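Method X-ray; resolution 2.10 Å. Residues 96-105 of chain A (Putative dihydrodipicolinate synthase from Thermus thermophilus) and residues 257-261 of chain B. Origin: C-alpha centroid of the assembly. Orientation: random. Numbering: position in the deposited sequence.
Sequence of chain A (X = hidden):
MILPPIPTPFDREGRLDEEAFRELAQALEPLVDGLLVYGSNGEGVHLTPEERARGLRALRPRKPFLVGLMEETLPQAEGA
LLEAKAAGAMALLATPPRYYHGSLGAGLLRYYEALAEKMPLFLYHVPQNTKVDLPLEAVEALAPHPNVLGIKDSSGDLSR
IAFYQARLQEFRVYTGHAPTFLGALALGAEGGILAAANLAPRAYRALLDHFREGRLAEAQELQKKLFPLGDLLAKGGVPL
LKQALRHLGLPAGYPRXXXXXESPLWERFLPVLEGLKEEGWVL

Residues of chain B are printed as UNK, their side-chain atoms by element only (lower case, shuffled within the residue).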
# COMPACT_ATOMS: atom_id res chain seq x y z
N PRO A 96 -19.40 0.06 3.74
CA PRO A 96 -19.07 0.61 5.06
C PRO A 96 -18.81 2.11 4.97
O PRO A 96 -18.51 2.63 3.90
CB PRO A 96 -17.79 -0.13 5.45
CG PRO A 96 -17.79 -1.36 4.57
CD PRO A 96 -18.33 -0.84 3.27
N PRO A 97 -18.95 2.84 6.09
CA PRO A 97 -18.69 4.29 6.04
C PRO A 97 -17.23 4.40 5.56
O PRO A 97 -16.43 3.51 5.83
CB PRO A 97 -18.87 4.71 7.50
CG PRO A 97 -19.96 3.80 7.97
CD PRO A 97 -19.54 2.45 7.39
N ARG A 98 -16.89 5.49 4.88
CA ARG A 98 -15.54 5.64 4.33
C ARG A 98 -14.57 6.69 4.86
O ARG A 98 -13.47 6.36 5.33
CB ARG A 98 -15.63 5.87 2.82
CG ARG A 98 -16.13 4.71 2.00
CD ARG A 98 -16.83 5.25 0.78
NE ARG A 98 -18.21 5.58 1.10
CZ ARG A 98 -18.90 6.57 0.55
NH1 ARG A 98 -18.35 7.36 -0.37
NH2 ARG A 98 -20.16 6.75 0.91
N TYR A 99 -14.96 7.95 4.75
CA TYR A 99 -14.12 9.07 5.14
C TYR A 99 -13.37 8.94 6.47
O TYR A 99 -12.16 9.16 6.51
CB TYR A 99 -14.93 10.36 5.11
CG TYR A 99 -14.08 11.59 4.96
CD1 TYR A 99 -13.71 12.05 3.69
CD2 TYR A 99 -13.64 12.30 6.07
CE1 TYR A 99 -12.90 13.19 3.55
CE2 TYR A 99 -12.83 13.43 5.94
CZ TYR A 99 -12.47 13.87 4.68
OH TYR A 99 -11.67 14.98 4.56
N TYR A 100 -14.07 8.60 7.55
CA TYR A 100 -13.42 8.46 8.86
C TYR A 100 -13.34 7.00 9.30
O TYR A 100 -13.27 6.70 10.49
CB TYR A 100 -14.20 9.25 9.92
CG TYR A 100 -14.33 10.73 9.62
CD1 TYR A 100 -13.27 11.61 9.85
CD2 TYR A 100 -15.50 11.24 9.08
CE1 TYR A 100 -13.38 12.96 9.55
CE2 TYR A 100 -15.63 12.59 8.77
CZ TYR A 100 -14.57 13.44 9.01
OH TYR A 100 -14.70 14.77 8.69
N HIS A 101 -13.33 6.10 8.32
CA HIS A 101 -13.29 4.67 8.59
C HIS A 101 -12.31 4.21 9.66
O HIS A 101 -12.61 3.30 10.43
CB HIS A 101 -13.02 3.91 7.29
CG HIS A 101 -13.15 2.43 7.42
ND1 HIS A 101 -12.12 1.63 7.88
CD2 HIS A 101 -14.19 1.60 7.15
CE1 HIS A 101 -12.52 0.37 7.89
NE2 HIS A 101 -13.77 0.32 7.45
N GLY A 102 -11.14 4.84 9.71
CA GLY A 102 -10.15 4.46 10.70
C GLY A 102 -10.61 4.66 12.14
O GLY A 102 -10.08 4.03 13.05
N SER A 103 -11.60 5.53 12.34
CA SER A 103 -12.11 5.81 13.68
C SER A 103 -13.43 5.09 13.97
O SER A 103 -14.00 5.22 15.05
CB SER A 103 -12.33 7.32 13.85
OG SER A 103 -11.13 8.04 13.62
N LEU A 104 -13.91 4.33 12.99
CA LEU A 104 -15.17 3.61 13.11
C LEU A 104 -15.21 2.56 14.24
O LEU A 104 -16.16 2.52 15.02
CB LEU A 104 -15.51 2.96 11.77
CG LEU A 104 -16.91 2.39 11.53
CD1 LEU A 104 -17.96 3.46 11.81
CD2 LEU A 104 -17.01 1.91 10.09
N GLY A 105 -14.18 1.73 14.32
CA GLY A 105 -14.14 0.71 15.35
C GLY A 105 -15.32 -0.24 15.26
O GLY A 105 -15.69 -0.68 14.17
N UNK B 257 -23.48 9.20 14.44
CA UNK B 257 -23.53 7.73 14.44
C UNK B 257 -23.29 7.24 13.02
O UNK B 257 -23.68 7.90 12.06
c UNK B 257 -24.68 9.76 15.09
c UNK B 257 -25.21 8.58 15.88
c UNK B 257 -24.94 7.43 14.93
N UNK B 258 -22.70 6.04 12.87
CA UNK B 258 -22.25 5.07 13.86
C UNK B 258 -20.93 5.33 14.58
O UNK B 258 -20.43 4.46 15.29
c UNK B 258 -22.36 5.58 11.51
c UNK B 258 -22.19 3.78 13.06
c UNK B 258 -21.59 4.29 11.77
N UNK B 259 -20.34 6.50 14.40
CA UNK B 259 -19.08 6.77 15.07
C UNK B 259 -19.26 6.91 16.59
O UNK B 259 -20.29 7.40 17.06
c UNK B 259 -18.28 7.60 10.64
o UNK B 259 -16.58 6.69 9.21
c UNK B 259 -18.40 7.99 14.45
c UNK B 259 -16.66 7.10 12.84
c UNK B 259 -17.03 7.01 10.47
c UNK B 259 -16.22 6.76 11.56
c UNK B 259 -18.71 7.94 11.92
c UNK B 259 -17.91 7.69 13.04
N UNK B 260 -18.26 6.46 17.37
CA UNK B 260 -18.27 6.50 18.84
C UNK B 260 -18.27 7.86 19.51
O UNK B 260 -17.56 8.78 19.10
c UNK B 260 -17.04 5.67 19.20
c UNK B 260 -16.95 5.99 16.88
c UNK B 260 -16.08 6.05 18.12
N UNK B 261 -19.08 7.98 20.56
CA UNK B 261 -19.20 9.22 21.33
C UNK B 261 -17.92 9.49 22.11
O UNK B 261 -17.60 10.64 22.41
c UNK B 261 -20.38 9.12 22.28
O HOH W 1 -17.30 8.51 7.49

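Position 257 of chain B carries three side-chain carbons, and the last of them closes back onto the backbone nitrogen. A five-membered ring fused to the main chain has a single reading. It points away from chain A and touches nothing there, so its identity rests on the closed ring alone: Pro B257.

Position 258 again shows three carbons closing a ring onto N, but here the CA-to-CB bond points toward chain A. The peptide bond before it is cis, a state that is much more accessible before an imino acid than before other residues. One ring carbon lies 3.7 Å from Leu A104 CD1 and 4.2 Å from Pro A97 CG, purely apolar company. This is Pro B258, and the carbon making both approaches is its CG.

Position 259 has eight side-chain atoms: one carbon, then a ring of six carbons bearing one oxygen. The flat six-carbon ring is aromatic, and the oxygen at its far end, across from the attachment point, makes it a phenol rather than a plain phenyl group. The CA-to-CB bond runs sideways, yet the end of the side chain comes nearer to chain A, reaching Pro A97, Tyr A100, His A101, Ser A103 and Leu A104. The residue is Tyr B259, with chi1 in the m well at -70°.

Position 260 repeats the pattern of three carbons closed onto N and points toward chain A. The carbon bonded to nitrogen sits 3.6 Å from Ser A103 O and 4.0 Å from Leu A104 O, so the ring packs against main-chain oxygens. It is Pro B260.

Position 261 has one side-chain carbon and nothing beyond it. It is out of reach of chain A, and the single carbon alone identifies Ala B261.

The contact is built around one aromatic ring, with Tyr B259 giving up 118 Å² of the 329 Å² buried between the two stretches. Leu A104, chi1 t and chi2 p, sets CD1 over a ring face, 3.9 Å from the centroid and 18° off the normal, a CH-pi contact. The same methyl meets Pro B258, so one leucine branch serves two neighbours. Near the plane of the ring, backbone atoms line the edge: Tyr A100 O is 3.1 Å from Tyr B259 CE2. That oxygen also accepts from Ser A103 N at 2.8 Å, a hydrogen bond that starts within the type I turn from Arg A98 to His A101 and reaches two residues past its end.

No direct hydrogen bond crosses between the stretches. His A101 N lies 3.4 Å from Tyr B259 OH, but the angle is poor, and this amide instead donates to Arg A98 O at 3.0 Å within its turn. The phenol is served by a water, 2.6 Å from Tyr B259 OH, which accepts from Tyr A100 N at 3.2 Å. The rule to carry away is a face for a methyl, an edge for backbone, and a water for the hydroxyl.

Chain B, residues 257-261: PPYPA
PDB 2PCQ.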